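Local coordinates for protein D-glycero-D-manno-heptose 1-phosphate kinase (Bacteroides thetaiotaomicron, PDB 3K85) that probably phosphorylates D-glycero-D-manno-heptose 1-phosphate at the expense of ATP, as a sugar kinase of the GHMP family, at residues A[8-13]-A[113-118]; A[12-17]-A[302-307]; A[35-40]-A[329-334]; A[39-44]-A[120-125]; A[136-141]-A[160-165]. One frame throughout, in Å; residues are numbered along the deposited sequence.

Interaction 1 of 5, residues A[8-13]-A[113-118]; sequences APLRLG and LGTSST
The glycine-rich turn of the GHMP kinase fold, which runs into helix 115-131, lies against strand 4-15 here, with Leu113 and Thr118 meeting Leu10, Pro9 and Arg11. Close to the turn, Arg11 N donates to Leu113 O over 3.3 Å, a nearly straight bond with 165° at the hydrogen. The side chains of Leu10 and Leu113 cross at about a right angle, with Leu10 CB 3.9 Å from Leu113 CB. Leu10 CD2 reaches on to Thr115 CA at 3.5 Å in the first turn of the helix. Leu113 CD2 meets Leu12 CD1 at 3.7 Å, the two side chains lying side by side and pointing the same way. The sequence around Gly114 matches the second conserved motif of GHMP kinases, whose loop cradles the ATP phosphates in relatives and probably does so here. Gly114 is the N-cap of the helix and has a positive phi of 74°. Four residues on, Thr118 OG1 stands 3.0 Å from Pro9 O and 3.2 Å from Gly114 O; its single proton can serve one of them at a time. Its CG2, anti to the backbone N, sits 3.3 Å from Ala8 O. Arg11 has its chain bent at CD and lays one face of the guanidinium over Leu113 C and Gly114 N, both toward the rim of the group. NH1 is hydrogen-bonded to Gly112 O and NH2 forms a salt bridge with Asp160 of helix 159-166; NE has a hydrogen bond of its own as well.

Interaction 2 of 5, residues A[12-17]-A[302-307]; sequences LGLAGG and FIMFVV
One selenium atom is the meeting point of two strands that share no sheet: Met304, present as selenomethionine, puts SE 4.1 Å from Leu12 CG and 4.1 Å from Leu14 CD2. The strand segments 12-15 and 303-306 are 9.6 Å apart at closest and inclined at 55°, too far for backbone pairing, and side chains carry nearly all of the contact. Met304 is fully extended through its first two torsions, with CG anti to the backbone N (-177°), which carries SE straight out from its strand; only the last bond bends, turning CE aside toward Gly13 O. Leu14 crosses this chain at about a right angle. Beside it, Phe302 offers the edge of its ring, CZ meeting Leu12 CD1 at 3.9 Å near the ring plane. Leu14 and Ala15 form a classic beta bulge opposite Leu33, just before the strand gives way to a glycine turn. The contact thus joins the long N-terminal strand to the small antiparallel sheet of the C-terminal part. Around it, Leu201 of strand 199-202 touches both Leu12 and Phe302, Phe254 and Leu258 of helix 251-264 pack on Met304, and Leu246 of helix 230-246 closes over Leu14.

Interaction 3 of 5, residues A[35-40]-A[329-334]; sequences ATINLY and FQFIDD
Ile332 packs against Tyr40, Ile37 and Thr36 where the chain turns a corner at Asn38, between two strands that both pair with strand 4-15. The loop 329-334 adds a single beta bridge there, Ile37 with Phe331, their CA atoms 4.2 Å apart, although the overall directions of the two segments are 97° apart. From CB, which lies 3.8 Å from Tyr40 OH, the Ile332 side chain forks. CG1, anti to the backbone N (-177°), comes up to the rim of the tyrosine at its hydroxyl, 3.2 Å from OH, and the terminal CD1 stays beside the same oxygen. The other branch, CG2, drops onto the Ile37 carbonyl, 3.4 Å from its O. The backbone flanks the bridge with two bonds: Ile332 N to Thr36 O, and Asn38 N to Gln330 O, the latter nearly along the C=O axis. Thr36 OG1 donates to Ile332 O and takes a bond from Gly168 N, which fixes its rotation. On the hydrophobic side, Ile37 CG2 touches both phenylalanine rings, Phe329 CD1 at 3.8 Å and, a little farther off, Phe331 CD1, while Phe329 CE1 lies over a face of the Phe331 ring. Met199 of strand 199-202 touches both rings. An alanine at Asn38 would probably leave Gln330 N without its side-chain acceptor and free the loop to shift at the corner, though the backbone bond to Gln330 O could persist. That acceptor, Asn38 OD1, takes the Gln330 N-H over 2.8 Å from above the amide plane, 50° out of it.

Interaction 4 of 5, residues A[39-44]-A[120-125]; sequences LYAYCT and VVCILK
Strand 39-44 and helix 120-125 run in roughly the same direction, their axes 33° apart and 7.7 Å from each other at closest approach. Ala41 faces Cys122 and Cys43 faces Ile123, with CA atoms 6.4 and 6.2 Å apart; the alanine and the two cysteines are small enough to let the helix come close to the sheet. Cys122 carries most of the contact. Its CB meets Ala41 CB at 3.9 Å, and its SG, anti to the backbone N (-179°), extends over the strand until it lies 3.2 Å from Ala41 O and 3.7 Å from Cys43 CB. Tyr42 C lies 3.7 Å from the same Cys122 SG, which therefore rests on the backbone between Ala41 and Cys43. Cys43 points its own CB toward the helix, but its SG, likewise anti to the backbone N, runs on to the Ile123 backbone, 4.4 Å from CA, and the two sulphurs make no disulphide. Within the sheet, strand 39-47 is paired on one side with strand 4-15 and on the other with strand 99-105. Ser6 of the first also sends its OG to Cys122 O. On the helix, Ile81 and Val84 of helix 79-91 cover Ile123, while Leu143 and Ala144 of helix 137-151 pack against Leu124.

Interaction 5 of 5, residues A[136-141]-A[160-165]; sequences GDYETS and DQYAAA
Tyr162 CG and Ser141 OG both stand anti to their carbonyl carbons, the tyrosine with chi1 -74°. The tyrosine ring lies against helix 137-151, and Ser141 CB stands over the centre of its face, 3.4 Å from the centroid and 15° off the normal, a CH-pi contact. The serine torsion turns OG back along its own helix, where it donates to Asp137 O over 3.1 Å; that oxygen also takes Ser141 N. OG remains near the partner helix, 3.4 Å from Ala165 CB. The two helices pass at 8.8 Å with their directions 139° apart, a roughly antiparallel pair in the N-terminal part of the GHMP kinase fold. Tyr138 crosses Tyr162 at about a right angle, its CD1 at the edge of that ring, 4.1 Å from CE1. Replacing Tyr162 by an alanine would probably open a gap under Ser141 CB and take from Tyr138 CD1 its contact with the ring edge. At the helix start Asp137 OD1 lies 3.4 Å from Ala165 O, two acceptors, close but not hydrogen-bonded, while OD2 turns to a salt bridge with Lys188 of the second subunit. Tyr138 also looks to that subunit, making a cation-pi contact with its Lys248, and its OH bonds to Val182 N. Serine's hydroxyl is thus satisfied within its own helix, and what it presents to Tyr162 is chiefly a CH2 group, so the attraction between the helices here is probably mostly dispersion and weak CH-pi contact.

Overall arrangement
From the N terminus, strand 4-15 opens two contacts in succession: interaction 1 closes a loop of about 100 residues at the glycine-rich turn, and interaction 2 reaches nearly 300 residues on to the C-terminal sheet. The two touch where Leu113 meets Phe302. Residues 35-44 then start interactions 3 and 4, which share Leu39 and Tyr40; both cross interaction 1, and interaction 3 also crosses interaction 2. Interaction 4 is nested inside the loop of interaction 2, as is interaction 5, which closes the shortest loop and lies inside interaction 3 as well. The Arg11–Asp160 salt bridge joins interactions 1 and 5, linking the central strand to the helical layer.

Interaction 1 of 5, residues A[8-13]-A[113-118]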
# COMPACT_ATOMS: atom_id res chain seq x y z
N ALA A 8 11.37 -16.44 -5.15
CA ALA A 8 10.74 -15.21 -5.61
C ALA A 8 9.49 -15.58 -6.37
O ALA A 8 9.45 -16.59 -7.06
CB ALA A 8 11.71 -14.43 -6.52
N PRO A 9 8.44 -14.76 -6.25
CA PRO A 9 7.20 -15.06 -6.95
C PRO A 9 7.12 -14.50 -8.37
O PRO A 9 7.82 -13.56 -8.73
CB PRO A 9 6.14 -14.46 -6.03
CG PRO A 9 6.82 -13.20 -5.58
CD PRO A 9 8.25 -13.66 -5.29
N LEU A 10 6.25 -15.11 -9.17
CA LEU A 10 6.03 -14.67 -10.54
C LEU A 10 4.90 -13.67 -10.38
O LEU A 10 4.43 -13.45 -9.27
CB LEU A 10 5.60 -15.85 -11.43
CG LEU A 10 6.62 -16.98 -11.61
CD1 LEU A 10 5.94 -18.16 -12.27
CD2 LEU A 10 7.81 -16.51 -12.46
N ARG A 11 4.44 -13.08 -11.47
CA ARG A 11 3.40 -12.08 -11.34
C ARG A 11 2.42 -12.06 -12.49
O ARG A 11 2.66 -12.63 -13.54
CB ARG A 11 4.05 -10.70 -11.21
CG ARG A 11 4.92 -10.32 -12.39
CD ARG A 11 4.07 -9.93 -13.59
NE ARG A 11 4.85 -9.64 -14.79
CZ ARG A 11 4.58 -10.17 -15.98
NH1 ARG A 11 3.57 -11.01 -16.12
NH2 ARG A 11 5.32 -9.85 -17.04
N LEU A 12 1.29 -11.40 -12.26
CA LEU A 12 0.25 -11.24 -13.25
C LEU A 12 0.28 -9.77 -13.62
O LEU A 12 0.33 -8.91 -12.75
CB LEU A 12 -1.11 -11.57 -12.66
CG LEU A 12 -1.85 -12.79 -13.16
CD1 LEU A 12 -0.88 -13.93 -13.44
CD2 LEU A 12 -2.87 -13.19 -12.11
N GLY A 13 0.26 -9.49 -14.93
CA GLY A 13 0.25 -8.12 -15.38
C GLY A 13 -1.20 -7.69 -15.42
O GLY A 13 -1.91 -7.99 -16.38
N LEU A 113 4.90 -14.66 -17.34
CA LEU A 113 4.74 -14.34 -15.93
C LEU A 113 6.03 -13.75 -15.38
O LEU A 113 6.19 -13.63 -14.17
CB LEU A 113 4.40 -15.60 -15.15
CG LEU A 113 3.14 -16.35 -15.58
CD1 LEU A 113 3.12 -17.72 -14.96
CD2 LEU A 113 1.91 -15.55 -15.18
N GLY A 114 6.95 -13.42 -16.28
CA GLY A 114 8.24 -12.87 -15.89
C GLY A 114 9.19 -13.88 -15.28
O GLY A 114 9.98 -13.53 -14.40
N THR A 115 9.14 -15.12 -15.76
CA THR A 115 9.99 -16.20 -15.24
C THR A 115 11.45 -15.83 -15.07
O THR A 115 12.02 -15.99 -13.99
CB THR A 115 9.96 -17.44 -16.15
OG1 THR A 115 8.63 -17.97 -16.19
CG2 THR A 115 10.91 -18.50 -15.60
N SER A 116 12.04 -15.34 -16.15
CA SER A 116 13.45 -14.96 -16.16
C SER A 116 13.81 -13.92 -15.09
O SER A 116 14.72 -14.13 -14.28
CB SER A 116 13.80 -14.43 -17.56
OG SER A 116 15.20 -14.23 -17.69
N SER A 117 13.11 -12.80 -15.09
CA SER A 117 13.39 -11.75 -14.11
C SER A 117 13.18 -12.27 -12.69
O SER A 117 13.96 -11.98 -11.78
CB SER A 117 12.49 -10.55 -14.38
OG SER A 117 12.65 -10.11 -15.72
N THR A 118 12.13 -13.06 -12.49
CA THR A 118 11.86 -13.60 -11.17
C THR A 118 13.04 -14.44 -10.72
O THR A 118 13.50 -14.31 -9.57
CB THR A 118 10.58 -14.44 -11.17
OG1 THR A 118 9.45 -13.57 -11.26
CG2 THR A 118 10.48 -15.27 -9.91

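Interaction 2 of 5, residues A[12-17]-A[302-307]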
# COMPACT_ATOMS: atom_id res chain seq x y z
N LEU A 12 1.29 -11.40 -12.26
CA LEU A 12 0.25 -11.24 -13.25
C LEU A 12 0.28 -9.77 -13.62
O LEU A 12 0.33 -8.91 -12.75
CB LEU A 12 -1.11 -11.57 -12.66
CG LEU A 12 -1.85 -12.79 -13.16
CD1 LEU A 12 -0.88 -13.93 -13.44
CD2 LEU A 12 -2.87 -13.19 -12.11
N GLY A 13 0.26 -9.49 -14.93
CA GLY A 13 0.25 -8.12 -15.38
C GLY A 13 -1.20 -7.69 -15.42
O GLY A 13 -1.91 -7.99 -16.38
N LEU A 14 -1.64 -7.00 -14.39
CA LEU A 14 -3.03 -6.58 -14.34
C LEU A 14 -3.34 -5.46 -15.33
O LEU A 14 -4.38 -5.50 -15.98
CB LEU A 14 -3.41 -6.18 -12.92
CG LEU A 14 -3.28 -7.35 -11.94
CD1 LEU A 14 -3.62 -6.93 -10.54
CD2 LEU A 14 -4.19 -8.49 -12.39
N ALA A 15 -2.45 -4.49 -15.45
CA ALA A 15 -2.69 -3.37 -16.37
C ALA A 15 -1.47 -2.48 -16.61
O ALA A 15 -0.54 -2.44 -15.80
CB ALA A 15 -3.84 -2.52 -15.85
N GLY A 16 -1.51 -1.77 -17.74
CA GLY A 16 -0.43 -0.86 -18.10
C GLY A 16 0.73 -1.57 -18.77
O GLY A 16 1.73 -0.94 -19.10
N GLY A 17 0.58 -2.87 -18.97
CA GLY A 17 1.65 -3.64 -19.58
C GLY A 17 2.17 -3.02 -20.86
O GLY A 17 1.43 -2.84 -21.82
N PHE A 302 -1.14 -18.05 -22.99
CA PHE A 302 -1.43 -17.53 -21.66
C PHE A 302 -2.57 -16.52 -21.69
O PHE A 302 -2.37 -15.37 -22.11
CB PHE A 302 -0.19 -16.87 -21.07
CG PHE A 302 -0.38 -16.38 -19.67
CD1 PHE A 302 -0.16 -17.23 -18.60
CD2 PHE A 302 -0.78 -15.08 -19.42
CE1 PHE A 302 -0.34 -16.78 -17.29
CE2 PHE A 302 -0.97 -14.62 -18.13
CZ PHE A 302 -0.74 -15.47 -17.06
N ILE A 303 -3.75 -16.93 -21.25
CA ILE A 303 -4.90 -16.03 -21.23
C ILE A 303 -5.40 -15.85 -19.80
O ILE A 303 -5.54 -16.82 -19.05
CB ILE A 303 -6.08 -16.54 -22.08
CG1 ILE A 303 -5.60 -17.03 -23.44
CG2 ILE A 303 -7.09 -15.42 -22.27
CD1 ILE A 303 -5.03 -18.42 -23.42
N MSE A 304 -5.68 -14.60 -19.43
CA MSE A 304 -6.19 -14.29 -18.11
C MSE A 304 -7.67 -13.97 -18.29
O MSE A 304 -8.03 -13.03 -18.99
CB MSE A 304 -5.45 -13.08 -17.53
CG MSE A 304 -5.86 -12.72 -16.12
SE MSE A 304 -4.81 -11.22 -15.45
CE MSE A 304 -5.94 -9.78 -16.07
N PHE A 305 -8.52 -14.77 -17.66
CA PHE A 305 -9.96 -14.57 -17.76
C PHE A 305 -10.58 -14.09 -16.45
O PHE A 305 -10.22 -14.55 -15.37
CB PHE A 305 -10.65 -15.88 -18.17
CG PHE A 305 -10.47 -16.24 -19.61
CD1 PHE A 305 -11.06 -15.48 -20.61
CD2 PHE A 305 -9.74 -17.37 -19.97
CE1 PHE A 305 -10.93 -15.83 -21.95
CE2 PHE A 305 -9.61 -17.74 -21.31
CZ PHE A 305 -10.21 -16.97 -22.31
N VAL A 306 -11.51 -13.15 -16.56
CA VAL A 306 -12.21 -12.61 -15.40
C VAL A 306 -13.66 -13.07 -15.48
O VAL A 306 -14.39 -12.67 -16.39
CB VAL A 306 -12.14 -11.07 -15.37
CG1 VAL A 306 -13.10 -10.51 -14.32
CG2 VAL A 306 -10.72 -10.62 -15.06
N VAL A 307 -14.09 -13.90 -14.54
CA VAL A 307 -15.46 -14.41 -14.54
C VAL A 307 -16.19 -14.28 -13.20
O VAL A 307 -15.57 -14.16 -12.14
CB VAL A 307 -15.46 -15.90 -14.98
CG1 VAL A 307 -14.67 -16.73 -13.98
CG2 VAL A 307 -16.88 -16.41 -15.11

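Interaction 3 of 5, residues A[35-40]-A[329-334]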
# COMPACT_ATOMS: atom_id res chain seq x y z
N ALA A 35 0.67 -7.81 -9.74
CA ALA A 35 0.59 -8.50 -8.46
C ALA A 35 1.25 -9.85 -8.53
O ALA A 35 1.02 -10.60 -9.47
CB ALA A 35 -0.87 -8.66 -8.06
N THR A 36 2.07 -10.17 -7.53
CA THR A 36 2.74 -11.45 -7.51
C THR A 36 1.77 -12.57 -7.13
O THR A 36 0.78 -12.34 -6.45
CB THR A 36 3.91 -11.42 -6.54
OG1 THR A 36 3.49 -10.82 -5.31
CG2 THR A 36 5.06 -10.60 -7.13
N ILE A 37 2.07 -13.78 -7.59
CA ILE A 37 1.24 -14.96 -7.34
C ILE A 37 2.06 -16.12 -6.76
O ILE A 37 3.28 -16.12 -6.85
CB ILE A 37 0.56 -15.43 -8.64
CG1 ILE A 37 1.62 -15.82 -9.68
CG2 ILE A 37 -0.33 -14.31 -9.19
CD1 ILE A 37 1.01 -16.36 -10.98
N ASN A 38 1.37 -17.11 -6.19
CA ASN A 38 2.05 -18.25 -5.56
C ASN A 38 2.82 -19.24 -6.44
O ASN A 38 2.90 -20.43 -6.11
CB ASN A 38 1.07 -19.02 -4.68
CG ASN A 38 -0.14 -19.52 -5.44
OD1 ASN A 38 -0.31 -19.22 -6.62
ND2 ASN A 38 -1.00 -20.26 -4.75
N LEU A 39 3.38 -18.77 -7.55
CA LEU A 39 4.20 -19.60 -8.42
C LEU A 39 5.59 -18.98 -8.28
O LEU A 39 5.77 -17.80 -8.57
CB LEU A 39 3.70 -19.54 -9.87
CG LEU A 39 2.62 -20.58 -10.21
CD1 LEU A 39 1.61 -20.69 -9.07
CD2 LEU A 39 1.93 -20.17 -11.49
N TYR A 40 6.57 -19.78 -7.86
CA TYR A 40 7.90 -19.27 -7.58
C TYR A 40 9.11 -19.78 -8.35
O TYR A 40 9.02 -20.67 -9.20
CB TYR A 40 8.19 -19.48 -6.10
CG TYR A 40 7.12 -18.98 -5.15
CD1 TYR A 40 7.21 -17.71 -4.56
CD2 TYR A 40 6.04 -19.81 -4.78
CE1 TYR A 40 6.27 -17.28 -3.62
CE2 TYR A 40 5.09 -19.38 -3.84
CZ TYR A 40 5.22 -18.11 -3.26
OH TYR A 40 4.32 -17.68 -2.31
N PHE A 329 -4.00 -20.66 -9.08
CA PHE A 329 -3.07 -19.76 -8.43
C PHE A 329 -3.74 -18.99 -7.30
O PHE A 329 -4.95 -19.01 -7.14
CB PHE A 329 -2.55 -18.74 -9.45
CG PHE A 329 -3.54 -17.66 -9.77
CD1 PHE A 329 -3.50 -16.45 -9.09
CD2 PHE A 329 -4.59 -17.90 -10.65
CE1 PHE A 329 -4.49 -15.49 -9.29
CE2 PHE A 329 -5.60 -16.95 -10.86
CZ PHE A 329 -5.55 -15.74 -10.17
N GLN A 330 -2.90 -18.29 -6.54
CA GLN A 330 -3.35 -17.45 -5.46
C GLN A 330 -2.37 -16.27 -5.43
O GLN A 330 -1.19 -16.42 -5.76
CB GLN A 330 -3.30 -18.21 -4.13
CG GLN A 330 -4.31 -19.35 -4.04
CD GLN A 330 -5.74 -18.86 -4.20
OE1 GLN A 330 -6.20 -18.02 -3.44
NE2 GLN A 330 -6.44 -19.40 -5.20
N PHE A 331 -2.87 -15.10 -5.08
CA PHE A 331 -2.03 -13.91 -4.99
C PHE A 331 -1.19 -14.06 -3.74
O PHE A 331 -1.66 -14.57 -2.73
CB PHE A 331 -2.90 -12.67 -4.88
CG PHE A 331 -3.58 -12.30 -6.16
CD1 PHE A 331 -2.83 -11.83 -7.24
CD2 PHE A 331 -4.95 -12.41 -6.29
CE1 PHE A 331 -3.45 -11.48 -8.43
CE2 PHE A 331 -5.59 -12.06 -7.47
CZ PHE A 331 -4.83 -11.60 -8.55
N ILE A 332 0.07 -13.63 -3.81
CA ILE A 332 0.93 -13.72 -2.64
C ILE A 332 1.41 -12.29 -2.36
O ILE A 332 1.80 -11.58 -3.29
CB ILE A 332 2.12 -14.70 -2.90
CG1 ILE A 332 2.97 -14.84 -1.65
CG2 ILE A 332 2.96 -14.23 -4.05
CD1 ILE A 332 2.22 -15.44 -0.45
N ASP A 333 1.36 -11.87 -1.10
CA ASP A 333 1.74 -10.50 -0.76
C ASP A 333 3.22 -10.24 -0.52
O ASP A 333 3.63 -9.08 -0.45
CB ASP A 333 0.97 -10.02 0.47
CG ASP A 333 1.19 -8.53 0.74
OD1 ASP A 333 0.68 -7.71 -0.05
OD2 ASP A 333 1.89 -8.19 1.73
N ASP A 334 4.01 -11.29 -0.38
CA ASP A 334 5.44 -11.13 -0.13
C ASP A 334 6.30 -11.14 -1.38
O ASP A 334 5.94 -11.73 -2.39
CB ASP A 334 5.91 -12.22 0.83
CG ASP A 334 5.56 -11.92 2.28
OD1 ASP A 334 4.53 -11.24 2.51
OD2 ASP A 334 6.31 -12.37 3.18

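Interaction 4 of 5, residues A[39-44]-A[120-125]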
# COMPACT_ATOMS: atom_id res chain seq x y z
N LEU A 39 3.38 -18.77 -7.55
CA LEU A 39 4.20 -19.60 -8.42
C LEU A 39 5.59 -18.98 -8.28
O LEU A 39 5.77 -17.80 -8.57
CB LEU A 39 3.70 -19.54 -9.87
CG LEU A 39 2.62 -20.58 -10.21
CD1 LEU A 39 1.61 -20.69 -9.07
CD2 LEU A 39 1.93 -20.17 -11.49
N TYR A 40 6.57 -19.78 -7.86
CA TYR A 40 7.90 -19.27 -7.58
C TYR A 40 9.11 -19.78 -8.35
O TYR A 40 9.02 -20.67 -9.20
CB TYR A 40 8.19 -19.48 -6.10
CG TYR A 40 7.12 -18.98 -5.15
CD1 TYR A 40 7.21 -17.71 -4.56
CD2 TYR A 40 6.04 -19.81 -4.78
CE1 TYR A 40 6.27 -17.28 -3.62
CE2 TYR A 40 5.09 -19.38 -3.84
CZ TYR A 40 5.22 -18.11 -3.26
OH TYR A 40 4.32 -17.68 -2.31
N ALA A 41 10.25 -19.19 -7.99
CA ALA A 41 11.57 -19.53 -8.51
C ALA A 41 12.29 -19.86 -7.21
O ALA A 41 12.18 -19.11 -6.23
CB ALA A 41 12.23 -18.32 -9.19
N TYR A 42 13.01 -20.96 -7.15
CA TYR A 42 13.69 -21.30 -5.91
C TYR A 42 15.16 -21.44 -6.20
O TYR A 42 15.55 -21.69 -7.33
CB TYR A 42 13.19 -22.63 -5.33
CG TYR A 42 11.68 -22.75 -5.28
CD1 TYR A 42 10.98 -22.71 -4.05
CD2 TYR A 42 10.94 -22.93 -6.44
CE1 TYR A 42 9.58 -22.87 -4.02
CE2 TYR A 42 9.56 -23.08 -6.41
CZ TYR A 42 8.88 -23.05 -5.21
OH TYR A 42 7.50 -23.17 -5.23
N CYS A 43 15.97 -21.26 -5.18
CA CYS A 43 17.40 -21.38 -5.34
C CYS A 43 18.01 -21.67 -3.99
O CYS A 43 17.59 -21.10 -2.99
CB CYS A 43 17.97 -20.07 -5.92
SG CYS A 43 19.79 -19.96 -5.83
N THR A 44 18.96 -22.59 -3.95
CA THR A 44 19.64 -22.84 -2.70
C THR A 44 21.12 -22.83 -3.03
O THR A 44 21.54 -23.32 -4.08
CB THR A 44 19.24 -24.18 -2.04
OG1 THR A 44 20.41 -24.84 -1.57
CG2 THR A 44 18.47 -25.06 -3.01
N VAL A 120 16.24 -14.31 -11.74
CA VAL A 120 17.43 -13.47 -11.51
C VAL A 120 17.31 -12.86 -10.10
O VAL A 120 18.27 -12.86 -9.33
CB VAL A 120 17.53 -12.33 -12.56
CG1 VAL A 120 18.61 -11.33 -12.14
CG2 VAL A 120 17.86 -12.90 -13.93
N VAL A 121 16.13 -12.36 -9.76
CA VAL A 121 15.92 -11.78 -8.44
C VAL A 121 16.16 -12.86 -7.38
O VAL A 121 16.89 -12.64 -6.41
CB VAL A 121 14.47 -11.24 -8.27
CG1 VAL A 121 14.24 -10.74 -6.82
CG2 VAL A 121 14.23 -10.11 -9.28
N CYS A 122 15.57 -14.02 -7.58
CA CYS A 122 15.74 -15.12 -6.64
C CYS A 122 17.22 -15.44 -6.44
O CYS A 122 17.70 -15.54 -5.32
CB CYS A 122 15.00 -16.37 -7.16
SG CYS A 122 15.13 -17.77 -6.04
N ILE A 123 17.94 -15.60 -7.55
CA ILE A 123 19.37 -15.90 -7.44
C ILE A 123 20.08 -14.79 -6.69
O ILE A 123 20.91 -15.06 -5.81
CB ILE A 123 20.00 -16.08 -8.84
CG1 ILE A 123 19.35 -17.27 -9.55
CG2 ILE A 123 21.50 -16.30 -8.70
CD1 ILE A 123 19.81 -17.43 -10.98
N LEU A 124 19.76 -13.54 -7.02
CA LEU A 124 20.36 -12.39 -6.34
C LEU A 124 20.10 -12.48 -4.84
O LEU A 124 21.00 -12.28 -4.01
CB LEU A 124 19.78 -11.09 -6.88
CG LEU A 124 20.63 -10.44 -7.97
CD1 LEU A 124 19.88 -9.31 -8.64
CD2 LEU A 124 21.92 -9.93 -7.33
N LYS A 125 18.86 -12.79 -4.49
CA LYS A 125 18.49 -12.91 -3.09
C LYS A 125 19.33 -13.97 -2.39
O LYS A 125 19.74 -13.78 -1.24
CB LYS A 125 17.00 -13.22 -2.95
CG LYS A 125 16.18 -12.03 -2.48
CD LYS A 125 16.69 -11.55 -1.11
CE LYS A 125 15.77 -10.51 -0.50
NZ LYS A 125 15.47 -9.42 -1.46

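Interaction 5 of 5, residues A[136-141]-A[160-165]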
# COMPACT_ATOMS: atom_id res chain seq x y z
N GLY A 136 18.94 -3.63 -1.01
CA GLY A 136 17.54 -3.69 -0.64
C GLY A 136 16.63 -3.83 -1.85
O GLY A 136 17.11 -4.06 -2.96
N ASP A 137 15.32 -3.68 -1.64
CA ASP A 137 14.38 -3.81 -2.75
C ASP A 137 14.78 -3.02 -3.98
O ASP A 137 15.08 -3.60 -5.02
CB ASP A 137 12.98 -3.38 -2.32
CG ASP A 137 12.41 -4.25 -1.23
OD1 ASP A 137 12.70 -5.46 -1.21
OD2 ASP A 137 11.65 -3.71 -0.39
N TYR A 138 14.80 -1.69 -3.88
CA TYR A 138 15.15 -0.87 -5.03
C TYR A 138 16.46 -1.28 -5.69
O TYR A 138 16.50 -1.44 -6.90
CB TYR A 138 15.16 0.61 -4.65
CG TYR A 138 13.78 1.23 -4.68
CD1 TYR A 138 13.17 1.55 -5.89
CD2 TYR A 138 13.06 1.45 -3.50
CE1 TYR A 138 11.86 2.08 -5.93
CE2 TYR A 138 11.75 1.98 -3.52
CZ TYR A 138 11.16 2.30 -4.74
OH TYR A 138 9.91 2.87 -4.76
N GLU A 139 17.51 -1.45 -4.91
CA GLU A 139 18.81 -1.84 -5.46
C GLU A 139 18.78 -3.21 -6.16
O GLU A 139 19.40 -3.39 -7.20
CB GLU A 139 19.87 -1.89 -4.36
CG GLU A 139 20.15 -0.56 -3.67
CD GLU A 139 19.01 -0.10 -2.77
OE1 GLU A 139 18.17 -0.95 -2.37
OE2 GLU A 139 18.95 1.11 -2.46
N THR A 140 18.06 -4.17 -5.58
CA THR A 140 17.96 -5.51 -6.13
C THR A 140 17.24 -5.53 -7.48
O THR A 140 17.68 -6.19 -8.42
CB THR A 140 17.24 -6.44 -5.15
OG1 THR A 140 18.07 -6.63 -4.00
CG2 THR A 140 16.94 -7.79 -5.77
N SER A 141 16.14 -4.80 -7.57
CA SER A 141 15.40 -4.74 -8.81
C SER A 141 16.26 -4.15 -9.91
O SER A 141 16.39 -4.71 -10.99
CB SER A 141 14.15 -3.89 -8.63
OG SER A 141 13.42 -4.32 -7.49
N ASP A 160 8.68 -6.61 -14.35
CA ASP A 160 9.04 -7.94 -13.84
C ASP A 160 10.08 -7.95 -12.73
O ASP A 160 9.89 -8.62 -11.71
CB ASP A 160 9.55 -8.83 -14.97
CG ASP A 160 8.51 -9.08 -16.03
OD1 ASP A 160 7.37 -8.55 -15.90
OD2 ASP A 160 8.82 -9.81 -17.00
N GLN A 161 11.18 -7.23 -12.91
CA GLN A 161 12.20 -7.23 -11.86
C GLN A 161 11.66 -6.67 -10.54
O GLN A 161 11.90 -7.23 -9.47
CB GLN A 161 13.42 -6.42 -12.29
CG GLN A 161 14.29 -7.08 -13.36
CD GLN A 161 13.77 -6.89 -14.77
OE1 GLN A 161 12.64 -6.46 -14.99
NE2 GLN A 161 14.60 -7.22 -15.75
N TYR A 162 10.93 -5.57 -10.63
CA TYR A 162 10.40 -4.92 -9.43
C TYR A 162 9.31 -5.73 -8.74
O TYR A 162 9.25 -5.77 -7.50
CB TYR A 162 9.89 -3.52 -9.79
CG TYR A 162 11.00 -2.53 -10.03
CD1 TYR A 162 11.51 -1.76 -8.99
CD2 TYR A 162 11.60 -2.41 -11.29
CE1 TYR A 162 12.60 -0.91 -9.17
CE2 TYR A 162 12.70 -1.55 -11.49
CZ TYR A 162 13.19 -0.81 -10.42
OH TYR A 162 14.31 -0.02 -10.58
N ALA A 163 8.44 -6.37 -9.52
CA ALA A 163 7.38 -7.17 -8.93
C ALA A 163 8.00 -8.30 -8.10
O ALA A 163 7.64 -8.51 -6.94
CB ALA A 163 6.48 -7.74 -10.02
N ALA A 164 8.97 -8.99 -8.68
CA ALA A 164 9.61 -10.10 -7.99
C ALA A 164 10.25 -9.71 -6.66
O ALA A 164 10.09 -10.42 -5.66
CB ALA A 164 10.65 -10.75 -8.90
N ALA A 165 10.96 -8.59 -6.65
CA ALA A 165 11.64 -8.15 -5.43
C ALA A 165 10.74 -7.50 -4.38
O ALA A 165 10.99 -7.63 -3.18
CB ALA A 165 12.80 -7.18 -5.80